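Local coordinates for protein D-glucosaminate-6-phosphate ammonia lyase (Salmonella typhimurium, PDB 7LCE) that is an enzyme of the selenocysteine synthase family within the aminotransferase-like fold, and carries pyridoxal phosphate bound covalently to a lysine, at residues K13-C18 / I327-R332; A49-T54 / E249-L254; A103-M108 / N150-A155; A154-V159 / D173-V178; I302-N307 / F341-R346. All blocks are in the same frame, centred on the assembly; numbering follows the deposited sequence.

Contact 1 (K13-C18 / I327-R332); sequences KVINAC and IAIYAR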
# COMPACT_ATOMS: atom_id res chain seq x y z
N LYS A 13 -13.64 52.38 27.07
CA LYS A 13 -14.32 53.01 25.95
C LYS A 13 -13.35 53.16 24.79
O LYS A 13 -12.24 53.69 24.96
CB LYS A 13 -14.87 54.38 26.37
CG LYS A 13 -15.46 55.18 25.23
CD LYS A 13 -16.04 56.50 25.71
CE LYS A 13 -16.55 57.32 24.55
NZ LYS A 13 -17.61 56.59 23.79
N VAL A 14 -13.75 52.68 23.62
CA VAL A 14 -12.88 52.63 22.45
C VAL A 14 -13.34 53.67 21.44
O VAL A 14 -14.54 53.78 21.15
CB VAL A 14 -12.86 51.23 21.82
CG1 VAL A 14 -11.96 51.21 20.59
CG2 VAL A 14 -12.40 50.20 22.84
N ILE A 15 -12.39 54.43 20.90
CA ILE A 15 -12.64 55.37 19.81
C ILE A 15 -11.86 54.88 18.60
O ILE A 15 -10.62 54.83 18.64
CB ILE A 15 -12.23 56.80 20.17
CG1 ILE A 15 -12.97 57.27 21.42
CG2 ILE A 15 -12.51 57.74 19.01
CD1 ILE A 15 -12.68 58.71 21.79
N ASN A 16 -12.57 54.53 17.54
CA ASN A 16 -11.97 53.92 16.36
C ASN A 16 -11.73 54.99 15.31
O ASN A 16 -12.67 55.62 14.83
CB ASN A 16 -12.86 52.82 15.80
CG ASN A 16 -12.17 52.00 14.73
OD1 ASN A 16 -11.21 52.45 14.10
ND2 ASN A 16 -12.66 50.78 14.51
N ALA A 17 -10.46 55.17 14.93
CA ALA A 17 -10.09 56.10 13.87
C ALA A 17 -9.16 55.45 12.86
O ALA A 17 -8.58 56.16 12.03
CB ALA A 17 -9.44 57.36 14.45
N CYS A 18 -9.00 54.13 12.91
CA CYS A 18 -8.18 53.40 11.95
C CYS A 18 -8.99 52.81 10.81
O CYS A 18 -8.60 52.93 9.64
CB CYS A 18 -7.40 52.29 12.68
SG CYS A 18 -6.09 51.54 11.69
N ILE A 327 -9.18 56.13 27.78
CA ILE A 327 -10.00 56.04 26.58
C ILE A 327 -9.09 55.52 25.47
O ILE A 327 -8.16 56.21 25.05
CB ILE A 327 -10.63 57.39 26.20
CG1 ILE A 327 -11.53 57.90 27.33
CG2 ILE A 327 -11.42 57.26 24.91
CD1 ILE A 327 -12.67 56.97 27.66
N ALA A 328 -9.35 54.30 25.00
CA ALA A 328 -8.51 53.67 23.98
C ALA A 328 -8.81 54.29 22.62
O ALA A 328 -9.90 54.09 22.07
CB ALA A 328 -8.76 52.16 23.96
N ILE A 329 -7.85 55.04 22.08
CA ILE A 329 -8.00 55.71 20.79
C ILE A 329 -7.08 55.02 19.78
O ILE A 329 -5.86 55.04 19.93
CB ILE A 329 -7.68 57.21 20.89
CG1 ILE A 329 -8.67 57.90 21.83
CG2 ILE A 329 -7.70 57.85 19.52
CD1 ILE A 329 -8.18 59.24 22.34
N TYR A 330 -7.69 54.42 18.76
CA TYR A 330 -6.96 53.67 17.73
C TYR A 330 -6.91 54.51 16.46
O TYR A 330 -7.93 54.72 15.80
CB TYR A 330 -7.63 52.32 17.48
CG TYR A 330 -7.44 51.32 18.60
CD1 TYR A 330 -8.27 51.34 19.71
CD2 TYR A 330 -6.44 50.37 18.54
CE1 TYR A 330 -8.10 50.42 20.74
CE2 TYR A 330 -6.26 49.45 19.57
CZ TYR A 330 -7.09 49.48 20.66
OH TYR A 330 -6.92 48.57 21.68
N ALA A 331 -5.72 54.99 16.12
CA ALA A 331 -5.49 55.75 14.89
C ALA A 331 -4.79 54.89 13.85
O ALA A 331 -4.35 53.77 14.12
CB ALA A 331 -4.67 57.00 15.19
N ARG A 332 -4.68 55.43 12.64
CA ARG A 332 -3.98 54.74 11.56
C ARG A 332 -2.48 54.89 11.79
O ARG A 332 -1.95 56.01 11.82
CB ARG A 332 -4.37 55.31 10.20
CG ARG A 332 -5.76 54.91 9.72
CD ARG A 332 -6.10 55.56 8.39
NE ARG A 332 -5.24 55.09 7.30
CZ ARG A 332 -5.52 54.05 6.52
NH1 ARG A 332 -6.61 53.33 6.70
NH2 ARG A 332 -4.67 53.73 5.55
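Ile15 meets two isoleucines of the neighbouring strand in two different ways. It slants across Ile327, with CD1 of Ile15 3.7 Å from CG2 of Ile327, but runs alongside its register partner Ile329, where CB of Ile15 lies 4.1 Å from CG1 of Ile329. Both members of the second pair hold CG1 anti to the carbonyl carbon (chi1 -58° and -63°), and the two side chains point the same way. Ile15 continues onto Leu355 and Ile356 of helix 352-365, which packs against this face. Farther back on it, Lys13 and Ile327 lie side by side, with CB of Lys13 3.6 Å from CD1 of Ile327.

Val14 and Tyr330 share the other face, their side chains crossing at a slant where CG1 of Val14 approaches CD1 of Tyr330 at 3.8 Å. The tyrosine hydroxyl is hydrogen-bonded to Glu46 of the second subunit, and Val14 packs on Val45 of that same subunit, so this face belongs to the subunit interface.

Between the faces, the backbone of Ile15 is gripped at both ends: its N donates to Ala328 O at 2.8 Å, and its O accepts from Tyr330 N at 3.0 Å, both nearly straight. Asn16 OD1 accepts from Cys18 N at 3.0 Å, an Asx turn, while Asn16 ND2 bonds Gly19 O. One strand from near the N-terminus thus pairs in parallel with a strand over 300 residues later, consistent with the way N-terminal segments join the small domain in fold-type-I pyridoxal phosphate enzymes.

Contact 2 (A49-T54 / E249-L254); sequences ALVEKT and ENMVGL
Helices 49-54 and 249-254, joined chiefly through Met251 and its neighbours Leu50, Val51 and Thr54, run almost parallel, their axes 10.9 Å apart and inclined by only 16°. It is a helix-to-helix packing in which one long side chain reaches from one helix to the other: no hydrogen bond crosses, and the nearest CA atoms, those of Thr54 and Met251, stay 7.3 Å apart.

Met251 does the bridging. Its SD lies anti to CA (chi2 175°), carrying the sulfur outward, and the bend at chi3 (67°) then turns the methyl group among the side chains of the other helix. CE of Met251 stands 3.8 Å from CG of Leu50, whose side chain crosses the methionine at a slant. From the next residue along, CG2 of Val51 comes to 3.9 Å from CE of Met251, although the CB of Val51 is directed away from helix 249-254. A looser apolar contact joins CD1 of Leu50 to CG2 of Val252 at 4.4 Å.

Ile69 of strand 66-70, an outer strand of the large sheet, touches both Met251 and Thr54, while Val51 rests on Tyr68 of that strand. The second subunit also reaches this place: its Leu11 packs on Leu50 and its Tyr6 on Val252. The contact thus lies between strand 66-70 and the second subunit.

Thr54 crosses Met251 at about a right angle, and its hydroxyl oxygen, Thr54 OG1, lies 3.5 Å from Met251 CE.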
# COMPACT_ATOMS: atom_id res chain seq x y z
N ALA A 49 -38.77 29.71 5.08
CA ALA A 49 -39.26 30.87 4.34
C ALA A 49 -38.37 32.09 4.53
O ALA A 49 -38.24 32.91 3.61
CB ALA A 49 -40.69 31.20 4.78
N LEU A 50 -37.77 32.25 5.71
CA LEU A 50 -36.87 33.38 5.94
C LEU A 50 -35.59 33.23 5.13
O LEU A 50 -35.07 34.22 4.60
CB LEU A 50 -36.56 33.50 7.43
CG LEU A 50 -35.70 34.70 7.81
CD1 LEU A 50 -36.40 36.01 7.47
CD2 LEU A 50 -35.35 34.64 9.29
N VAL A 51 -35.05 32.01 5.04
CA VAL A 51 -33.86 31.78 4.23
C VAL A 51 -34.15 32.07 2.77
O VAL A 51 -33.33 32.67 2.06
CB VAL A 51 -33.35 30.33 4.42
CG1 VAL A 51 -32.31 30.00 3.36
CG2 VAL A 51 -32.80 30.14 5.82
N GLU A 52 -35.32 31.65 2.29
CA GLU A 52 -35.67 31.84 0.89
C GLU A 52 -35.87 33.32 0.59
O GLU A 52 -35.32 33.84 -0.39
CB GLU A 52 -36.94 31.03 0.58
CG GLU A 52 -37.25 30.82 -0.89
CD GLU A 52 -36.22 29.92 -1.56
OE1 GLU A 52 -35.44 29.26 -0.84
OE2 GLU A 52 -36.21 29.86 -2.81
N LYS A 53 -36.64 34.01 1.43
CA LYS A 53 -36.96 35.42 1.21
C LYS A 53 -35.74 36.32 1.35
O LYS A 53 -35.55 37.25 0.55
CB LYS A 53 -38.06 35.86 2.17
CG LYS A 53 -38.71 37.19 1.83
CD LYS A 53 -39.41 37.11 0.48
CE LYS A 53 -40.28 38.33 0.20
NZ LYS A 53 -40.99 38.24 -1.11
N THR A 54 -34.90 36.08 2.37
CA THR A 54 -33.71 36.91 2.55
C THR A 54 -32.76 36.76 1.37
O THR A 54 -32.10 37.73 0.97
CB THR A 54 -33.01 36.56 3.86
OG1 THR A 54 -32.85 35.14 3.96
CG2 THR A 54 -33.82 37.08 5.05
N GLU A 249 -32.18 36.90 13.83
CA GLU A 249 -32.04 38.31 14.17
C GLU A 249 -30.99 38.99 13.29
O GLU A 249 -31.22 40.10 12.80
CB GLU A 249 -31.70 38.46 15.66
CG GLU A 249 -30.30 38.02 16.08
CD GLU A 249 -30.15 36.51 16.17
OE1 GLU A 249 -31.17 35.80 16.08
OE2 GLU A 249 -29.00 36.04 16.34
N ASN A 250 -29.85 38.34 13.06
CA ASN A 250 -28.81 38.92 12.23
C ASN A 250 -29.06 38.71 10.74
O ASN A 250 -28.56 39.49 9.93
CB ASN A 250 -27.44 38.35 12.62
CG ASN A 250 -26.93 38.93 13.92
OD1 ASN A 250 -27.68 39.52 14.70
ND2 ASN A 250 -25.63 38.76 14.17
N MET A 251 -29.83 37.69 10.36
CA MET A 251 -30.29 37.58 8.98
C MET A 251 -31.10 38.81 8.60
O MET A 251 -30.85 39.44 7.56
CB MET A 251 -31.12 36.31 8.80
CG MET A 251 -30.31 35.03 8.74
SD MET A 251 -31.36 33.57 8.68
CE MET A 251 -32.12 33.75 7.07
N VAL A 252 -32.07 39.18 9.44
CA VAL A 252 -32.85 40.39 9.20
C VAL A 252 -31.96 41.62 9.30
O VAL A 252 -32.11 42.58 8.53
CB VAL A 252 -34.03 40.46 10.19
CG1 VAL A 252 -34.77 41.78 10.05
CG2 VAL A 252 -34.97 39.29 9.97
N GLY A 253 -31.01 41.61 10.24
CA GLY A 253 -30.13 42.75 10.40
C GLY A 253 -29.32 43.06 9.15
O GLY A 253 -29.14 44.22 8.78
N LEU A 254 -28.83 42.02 8.47
CA LEU A 254 -28.07 42.23 7.24
C LEU A 254 -28.93 42.88 6.16
O LEU A 254 -28.48 43.78 5.46
CB LEU A 254 -27.50 40.90 6.74
CG LEU A 254 -26.87 40.94 5.35
CD1 LEU A 254 -25.67 41.87 5.32
CD2 LEU A 254 -26.49 39.54 4.88

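Contact 3 (A103-M108 / N150-A155); sequences ANEVVM and NEKTAA
Glu105 and Thr153 pair in parallel, as do Val106 and Ala155, and the one-residue slip between these pairs is a beta bulge in the large mixed sheet. Its focus is the carbonyl of Glu105. This oxygen accepts from two successive donors: Ala154 N, 2.6 Å from Glu105 O and lying in the carbonyl plane, and Ala155 N, whose bond to Glu105 O is weak. Regular pairing flanks the bulge. On one side Glu105 N donates a hydrogen bond to Lys152 O at 3.0 Å, approaching from 25° outside the carbonyl plane; on the other, Val107 N donates to Ala155 O at 2.9 Å.

The turn leading into strand 153-159 satisfies much of its polarity internally. Thr153 N bonds Asn150 O in a type I beta turn, Asn150 OD1 receives Lys152 N in an Asx turn, and Thr153 OG1 accepts from Asn150 N at 3.0 Å. On the far side of strand 105-109, Val106 and Met108 bond the backbone of Val132, continuing the sheet.

Asn150 also turns ND2 to the Glu105 carboxylate, whose plane stands 85° from the amide; the resulting bond, from Asn150 ND2 to Glu105 OE1, is weak at 3.4 Å.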
# COMPACT_ATOMS: atom_id res chain seq x y z
N ALA A 103 -14.06 14.79 -6.12
CA ALA A 103 -13.38 15.93 -6.71
C ALA A 103 -13.40 17.07 -5.70
O ALA A 103 -14.45 17.67 -5.46
CB ALA A 103 -14.06 16.34 -8.02
N ASN A 104 -12.24 17.35 -5.10
CA ASN A 104 -12.18 18.29 -3.98
C ASN A 104 -11.07 19.32 -4.12
O ASN A 104 -10.84 20.09 -3.17
CB ASN A 104 -12.00 17.53 -2.66
CG ASN A 104 -10.82 16.57 -2.68
OD1 ASN A 104 -9.94 16.66 -3.55
ND2 ASN A 104 -10.79 15.66 -1.72
N GLU A 105 -10.36 19.36 -5.24
CA GLU A 105 -9.27 20.31 -5.40
C GLU A 105 -9.81 21.69 -5.74
O GLU A 105 -10.62 21.84 -6.66
CB GLU A 105 -8.30 19.83 -6.47
CG GLU A 105 -7.50 18.60 -6.06
CD GLU A 105 -6.54 18.13 -7.14
OE1 GLU A 105 -6.47 18.79 -8.21
OE2 GLU A 105 -5.87 17.10 -6.93
N VAL A 106 -9.36 22.70 -4.99
CA VAL A 106 -9.71 24.09 -5.23
C VAL A 106 -8.47 24.78 -5.80
O VAL A 106 -7.42 24.83 -5.14
CB VAL A 106 -10.19 24.79 -3.95
CG1 VAL A 106 -10.36 26.28 -4.20
CG2 VAL A 106 -11.49 24.18 -3.47
N VAL A 107 -8.59 25.31 -7.01
CA VAL A 107 -7.47 25.90 -7.73
C VAL A 107 -7.49 27.40 -7.52
O VAL A 107 -8.48 28.07 -7.82
CB VAL A 107 -7.53 25.55 -9.23
CG1 VAL A 107 -6.51 26.36 -9.99
CG2 VAL A 107 -7.30 24.06 -9.43
N MET A 108 -6.38 27.94 -7.01
CA MET A 108 -6.26 29.37 -6.77
C MET A 108 -4.83 29.80 -7.01
O MET A 108 -3.91 28.98 -7.07
CB MET A 108 -6.70 29.72 -5.34
CG MET A 108 -5.84 29.11 -4.27
SD MET A 108 -6.39 29.55 -2.61
CE MET A 108 -6.08 31.31 -2.60
N ASN A 150 -7.92 19.45 -13.51
CA ASN A 150 -7.99 18.04 -13.87
C ASN A 150 -9.30 17.48 -13.32
O ASN A 150 -10.14 18.22 -12.79
CB ASN A 150 -6.76 17.28 -13.36
CG ASN A 150 -6.59 17.38 -11.86
OD1 ASN A 150 -7.26 16.69 -11.10
ND2 ASN A 150 -5.67 18.23 -11.43
N GLU A 151 -9.49 16.16 -13.45
CA GLU A 151 -10.76 15.55 -13.07
C GLU A 151 -11.02 15.61 -11.57
O GLU A 151 -12.16 15.39 -11.14
CB GLU A 151 -10.81 14.10 -13.54
CG GLU A 151 -9.84 13.17 -12.83
CD GLU A 151 -8.42 13.26 -13.38
OE1 GLU A 151 -8.20 14.00 -14.36
OE2 GLU A 151 -7.53 12.58 -12.83
N LYS A 152 -10.00 15.89 -10.76
CA LYS A 152 -10.17 16.05 -9.32
C LYS A 152 -10.49 17.48 -8.92
O LYS A 152 -10.81 17.72 -7.75
CB LYS A 152 -8.91 15.58 -8.58
CG LYS A 152 -8.80 14.06 -8.44
CD LYS A 152 -9.95 13.49 -7.62
CE LYS A 152 -9.62 12.08 -7.14
NZ LYS A 152 -10.75 11.46 -6.39
N THR A 153 -10.39 18.43 -9.84
CA THR A 153 -10.65 19.83 -9.52
C THR A 153 -12.13 20.04 -9.25
O THR A 153 -12.99 19.55 -10.00
CB THR A 153 -10.19 20.73 -10.66
OG1 THR A 153 -8.79 20.54 -10.90
CG2 THR A 153 -10.43 22.19 -10.31
N ALA A 154 -12.44 20.77 -8.18
CA ALA A 154 -13.82 21.03 -7.79
C ALA A 154 -14.27 22.46 -8.01
O ALA A 154 -15.45 22.69 -8.25
CB ALA A 154 -14.04 20.67 -6.31
N ALA A 155 -13.35 23.43 -7.94
CA ALA A 155 -13.71 24.83 -8.11
C ALA A 155 -12.44 25.65 -8.31
O ALA A 155 -11.33 25.20 -8.00
CB ALA A 155 -14.50 25.37 -6.91

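Contact 4 (A154-V159 / D173-V178); sequences AALLYV and DDFVQV
Phe175 receives the edge of the Tyr158 ring on its face, in an offset edge-to-face pair. The ring centres are 5.4 Å apart and the planes stand 80° to one another. CD2 of Tyr158 makes the approach, lying 3.6 Å from CD1 of Phe175. A second edge-to-face partner, His112, is also in contact with the tyrosine ring.

Apolar contacts gather at the CD2 atom of the phenylalanine ring. CD2 of Leu156 sits 3.7 Å from CD2 of Phe175, while CB of Leu156 meets the edge of that ring, in its plane. One helix turn on, CG1 of Val178 approaches CD2 of Leu156 at 4.1 Å. Leu145 of helix 142-147 touches Leu156, Phe175 and Val178 together.

Strand 154-159 and helix 173-178 run antiparallel, with an angle of 170° and axes 9.4 Å apart, as expected within a beta-alpha-beta crossover; here strand 153-159, helix 172-181 and strand 186-189 form the unit. Leu156 and Tyr158 direct CB toward the helix, whereas the intervening Leu157 directs its CB away, to pack on Ile187 and Met108 of the flanking strands.

No hydrogen bond joins the two segments. The backbone O of Leu157 lies 3.6 Å from CE2 of Phe175, at an oblique angle to the ring.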
# COMPACT_ATOMS: atom_id res chain seq x y z
N ALA A 154 -12.44 20.77 -8.18
CA ALA A 154 -13.82 21.03 -7.79
C ALA A 154 -14.27 22.46 -8.01
O ALA A 154 -15.45 22.69 -8.25
CB ALA A 154 -14.04 20.67 -6.31
N ALA A 155 -13.35 23.43 -7.94
CA ALA A 155 -13.71 24.83 -8.11
C ALA A 155 -12.44 25.65 -8.31
O ALA A 155 -11.33 25.20 -8.00
CB ALA A 155 -14.50 25.37 -6.91
N LEU A 156 -12.62 26.86 -8.84
CA LEU A 156 -11.57 27.86 -8.92
C LEU A 156 -11.89 28.98 -7.93
O LEU A 156 -13.06 29.34 -7.75
CB LEU A 156 -11.45 28.44 -10.33
CG LEU A 156 -10.78 27.60 -11.42
CD1 LEU A 156 -11.67 26.45 -11.86
CD2 LEU A 156 -10.41 28.48 -12.61
N LEU A 157 -10.86 29.52 -7.30
CA LEU A 157 -11.04 30.55 -6.27
C LEU A 157 -10.24 31.79 -6.65
O LEU A 157 -9.02 31.72 -6.85
CB LEU A 157 -10.61 30.04 -4.90
CG LEU A 157 -10.86 31.04 -3.76
CD1 LEU A 157 -12.33 31.14 -3.47
CD2 LEU A 157 -10.09 30.65 -2.51
N TYR A 158 -10.92 32.93 -6.72
CA TYR A 158 -10.30 34.23 -6.92
C TYR A 158 -10.52 35.07 -5.67
O TYR A 158 -11.66 35.19 -5.20
CB TYR A 158 -10.88 34.93 -8.15
CG TYR A 158 -10.14 36.20 -8.54
CD1 TYR A 158 -10.42 37.41 -7.92
CD2 TYR A 158 -9.18 36.18 -9.54
CE1 TYR A 158 -9.75 38.57 -8.28
CE2 TYR A 158 -8.51 37.34 -9.91
CZ TYR A 158 -8.80 38.53 -9.27
OH TYR A 158 -8.14 39.68 -9.63
N VAL A 159 -9.45 35.64 -5.13
CA VAL A 159 -9.51 36.42 -3.90
C VAL A 159 -9.22 37.87 -4.25
O VAL A 159 -8.14 38.19 -4.77
CB VAL A 159 -8.51 35.90 -2.85
CG1 VAL A 159 -8.71 36.64 -1.53
CG2 VAL A 159 -8.67 34.40 -2.66
N ASP A 173 -11.08 38.08 -15.40
CA ASP A 173 -11.56 37.56 -16.67
C ASP A 173 -10.92 36.21 -16.98
O ASP A 173 -11.59 35.31 -17.51
CB ASP A 173 -11.27 38.56 -17.79
CG ASP A 173 -12.02 39.86 -17.62
OD1 ASP A 173 -13.19 39.83 -17.19
OD2 ASP A 173 -11.43 40.93 -17.90
N ASP A 174 -9.63 36.05 -16.67
CA ASP A 174 -8.95 34.80 -16.93
C ASP A 174 -9.59 33.64 -16.18
O ASP A 174 -9.74 32.54 -16.72
CB ASP A 174 -7.47 34.92 -16.56
CG ASP A 174 -6.70 35.81 -17.52
OD1 ASP A 174 -6.87 35.65 -18.75
OD2 ASP A 174 -5.93 36.67 -17.04
N PHE A 175 -9.98 33.87 -14.92
CA PHE A 175 -10.62 32.82 -14.15
C PHE A 175 -12.00 32.46 -14.71
O PHE A 175 -12.35 31.28 -14.79
CB PHE A 175 -10.73 33.23 -12.68
CG PHE A 175 -9.52 32.87 -11.87
CD1 PHE A 175 -8.37 33.64 -11.93
CD2 PHE A 175 -9.52 31.74 -11.07
CE1 PHE A 175 -7.26 33.30 -11.20
CE2 PHE A 175 -8.41 31.39 -10.34
CZ PHE A 175 -7.28 32.18 -10.40
N VAL A 176 -12.79 33.46 -15.10
CA VAL A 176 -14.12 33.20 -15.64
C VAL A 176 -14.02 32.34 -16.89
O VAL A 176 -14.75 31.35 -17.05
CB VAL A 176 -14.86 34.52 -15.93
CG1 VAL A 176 -16.21 34.23 -16.55
CG2 VAL A 176 -15.02 35.31 -14.65
N GLN A 177 -13.10 32.69 -17.80
CA GLN A 177 -12.98 31.95 -19.05
C GLN A 177 -12.56 30.51 -18.81
O GLN A 177 -13.11 29.58 -19.41
CB GLN A 177 -11.98 32.66 -19.98
CG GLN A 177 -12.39 34.07 -20.37
CD GLN A 177 -11.37 34.74 -21.26
OE1 GLN A 177 -10.66 34.08 -22.02
NE2 GLN A 177 -11.28 36.07 -21.17
N VAL A 178 -11.57 30.30 -17.93
CA VAL A 178 -11.11 28.94 -17.65
C VAL A 178 -12.18 28.15 -16.92
O VAL A 178 -12.40 26.96 -17.20
CB VAL A 178 -9.79 28.99 -16.85
CG1 VAL A 178 -9.37 27.59 -16.44
CG2 VAL A 178 -8.70 29.65 -17.67

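Contact 5 (I302-N307 / F341-R346); sequences IRVRVN and FSLDPR
Ile302 with Leu343 and Val304 with Phe341 form the hydrogen-bonded pairs of an antiparallel ladder, Arg303 with Ser342 the non-hydrogen-bonded pair between them, and the strand axes are inclined at 152°. Each hydrogen-bonded pair is closed by two bonds: Val304 N reaches Phe341 O at 2.8 Å and Phe341 N returns to Val304 O at 2.9 Å, while the Ile302 and Leu343 pair is longer, with Ile302 N to Leu343 O at 3.3 Å.

Phe341 is the main side chain of the buried face. Its CG sits between the backbone N and the carbonyl carbon (chi1 69°), and the side chain lies alongside Val304. Val304 stands over one face of the ring in a CH-pi contact, with CB 3.9 Å from the ring centroid and somewhat toward the rim; CG1 of Val304 reaches CZ of Phe341 at 3.6 Å. Val306 comes instead at the ring edge, its CG2 3.7 Å from CE2 of Phe341. The other branch of Val304, CG2, slants against CD1 of Leu343 at 3.6 Å.

Beyond the strand end, Arg346 grips Asp344 side-on in a salt bridge, NE bonding OD1 and NH2 meeting the syn lone pair of OD2. On the face of Arg303 and Ser342, the arginine forms a salt bridge with Asp289. Val304 and Ile302 also touch helix 270-282, and Phe341 and Val306 touch helix 315-324. An antiparallel sheet with one face packed by helices is the alpha/beta layout typical of the small domain in fold-type-I pyridoxal phosphate enzymes.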
# COMPACT_ATOMS: atom_id res chain seq x y z
N ILE A 302 -7.61 63.01 8.55
CA ILE A 302 -6.85 64.03 9.27
C ILE A 302 -5.46 63.46 9.52
O ILE A 302 -5.26 62.66 10.44
CB ILE A 302 -7.53 64.46 10.57
CG1 ILE A 302 -8.93 65.01 10.30
CG2 ILE A 302 -6.68 65.49 11.30
CD1 ILE A 302 -9.75 65.19 11.56
N ARG A 303 -4.51 63.88 8.70
CA ARG A 303 -3.12 63.48 8.87
C ARG A 303 -2.47 64.33 9.96
O ARG A 303 -2.48 65.56 9.87
CB ARG A 303 -2.37 63.62 7.55
CG ARG A 303 -0.90 63.25 7.61
CD ARG A 303 -0.27 63.36 6.23
NE ARG A 303 -0.34 64.72 5.71
CZ ARG A 303 -0.08 65.05 4.45
NH1 ARG A 303 0.27 64.13 3.56
NH2 ARG A 303 -0.17 66.32 4.08
N VAL A 304 -1.91 63.68 10.97
CA VAL A 304 -1.31 64.35 12.11
C VAL A 304 0.18 64.06 12.09
O VAL A 304 0.59 62.89 12.15
CB VAL A 304 -1.94 63.90 13.44
CG1 VAL A 304 -1.35 64.69 14.60
CG2 VAL A 304 -3.44 64.06 13.40
N ARG A 305 0.99 65.11 12.02
CA ARG A 305 2.44 64.99 11.99
C ARG A 305 2.99 65.46 13.33
O ARG A 305 2.60 66.52 13.84
CB ARG A 305 3.02 65.82 10.84
CG ARG A 305 4.53 65.69 10.66
CD ARG A 305 4.98 66.31 9.34
NE ARG A 305 4.38 65.65 8.18
CZ ARG A 305 3.35 66.12 7.50
NH1 ARG A 305 2.77 67.27 7.82
NH2 ARG A 305 2.89 65.43 6.46
N VAL A 306 3.91 64.68 13.89
CA VAL A 306 4.47 64.94 15.21
C VAL A 306 5.91 65.40 15.05
O VAL A 306 6.68 64.81 14.28
CB VAL A 306 4.40 63.68 16.10
CG1 VAL A 306 4.79 64.02 17.53
CG2 VAL A 306 3.01 63.08 16.04
N ASN A 307 6.27 66.46 15.76
CA ASN A 307 7.65 66.95 15.80
C ASN A 307 8.25 66.52 17.13
O ASN A 307 7.88 67.05 18.19
CB ASN A 307 7.70 68.46 15.63
CG ASN A 307 9.12 68.99 15.55
OD1 ASN A 307 9.64 69.54 16.52
ND2 ASN A 307 9.76 68.80 14.41
N PHE A 341 0.76 59.96 12.02
CA PHE A 341 -0.37 59.06 12.21
C PHE A 341 -1.64 59.76 11.74
O PHE A 341 -1.74 60.99 11.78
CB PHE A 341 -0.51 58.60 13.68
CG PHE A 341 -0.92 59.68 14.64
CD1 PHE A 341 -2.26 59.94 14.89
CD2 PHE A 341 0.04 60.42 15.32
CE1 PHE A 341 -2.63 60.93 15.77
CE2 PHE A 341 -0.33 61.41 16.21
CZ PHE A 341 -1.67 61.67 16.44
N SER A 342 -2.60 58.97 11.27
CA SER A 342 -3.81 59.51 10.68
C SER A 342 -5.04 59.00 11.40
O SER A 342 -5.02 57.96 12.06
CB SER A 342 -3.89 59.14 9.19
OG SER A 342 -5.08 59.65 8.61
N LEU A 343 -6.13 59.76 11.26
CA LEU A 343 -7.41 59.45 11.88
C LEU A 343 -8.46 59.34 10.79
O LEU A 343 -8.70 60.31 10.05
CB LEU A 343 -7.82 60.52 12.91
CG LEU A 343 -7.04 60.82 14.19
CD1 LEU A 343 -5.60 61.22 13.93
CD2 LEU A 343 -7.74 61.93 14.95
N ASP A 344 -9.10 58.18 10.69
CA ASP A 344 -10.14 57.95 9.70
C ASP A 344 -11.48 58.30 10.34
O ASP A 344 -11.91 57.60 11.27
CB ASP A 344 -10.13 56.51 9.23
CG ASP A 344 -10.91 56.30 7.95
OD1 ASP A 344 -11.83 57.10 7.67
OD2 ASP A 344 -10.61 55.33 7.22
N PRO A 345 -12.16 59.37 9.90
CA PRO A 345 -13.37 59.81 10.60
C PRO A 345 -14.58 58.93 10.37
O PRO A 345 -15.61 59.15 11.02
CB PRO A 345 -13.60 61.21 10.03
CG PRO A 345 -13.04 61.12 8.64
CD PRO A 345 -11.84 60.22 8.75
N ARG A 346 -14.50 57.95 9.48
CA ARG A 346 -15.67 57.15 9.14
C ARG A 346 -16.15 56.32 10.34
O ARG A 346 -17.36 56.16 10.54
CB ARG A 346 -15.36 56.26 7.94
CG ARG A 346 -15.01 57.06 6.69
CD ARG A 346 -14.65 56.18 5.50
NE ARG A 346 -13.31 55.62 5.62
CZ ARG A 346 -12.79 54.73 4.78
NH1 ARG A 346 -13.47 54.28 3.74
NH2 ARG A 346 -11.56 54.28 4.99

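The five contacts fall into two groups. Contacts 3 and 4 share Ala154 and Ala155 of strand 153-159, and Val107 O probably bonds Leu157 N at 2.8 Å; both belong to the seven-stranded sheet of the large domain. Contacts 1 and 5, centres 12 Å apart, meet where Arg332 N lies 2.6 Å from Ser342 O, a probable hydrogen bond that would link the parallel pair to strand 340-343. Between contacts 1 and 4 the nearest atoms are about 19 Å apart, on opposite sides of the chain's centre. Contact 2 stands apart from both groups but, like contact 1, touches the second subunit. The cofactor-bearing Lys213 belongs to none of the five pairs of segments.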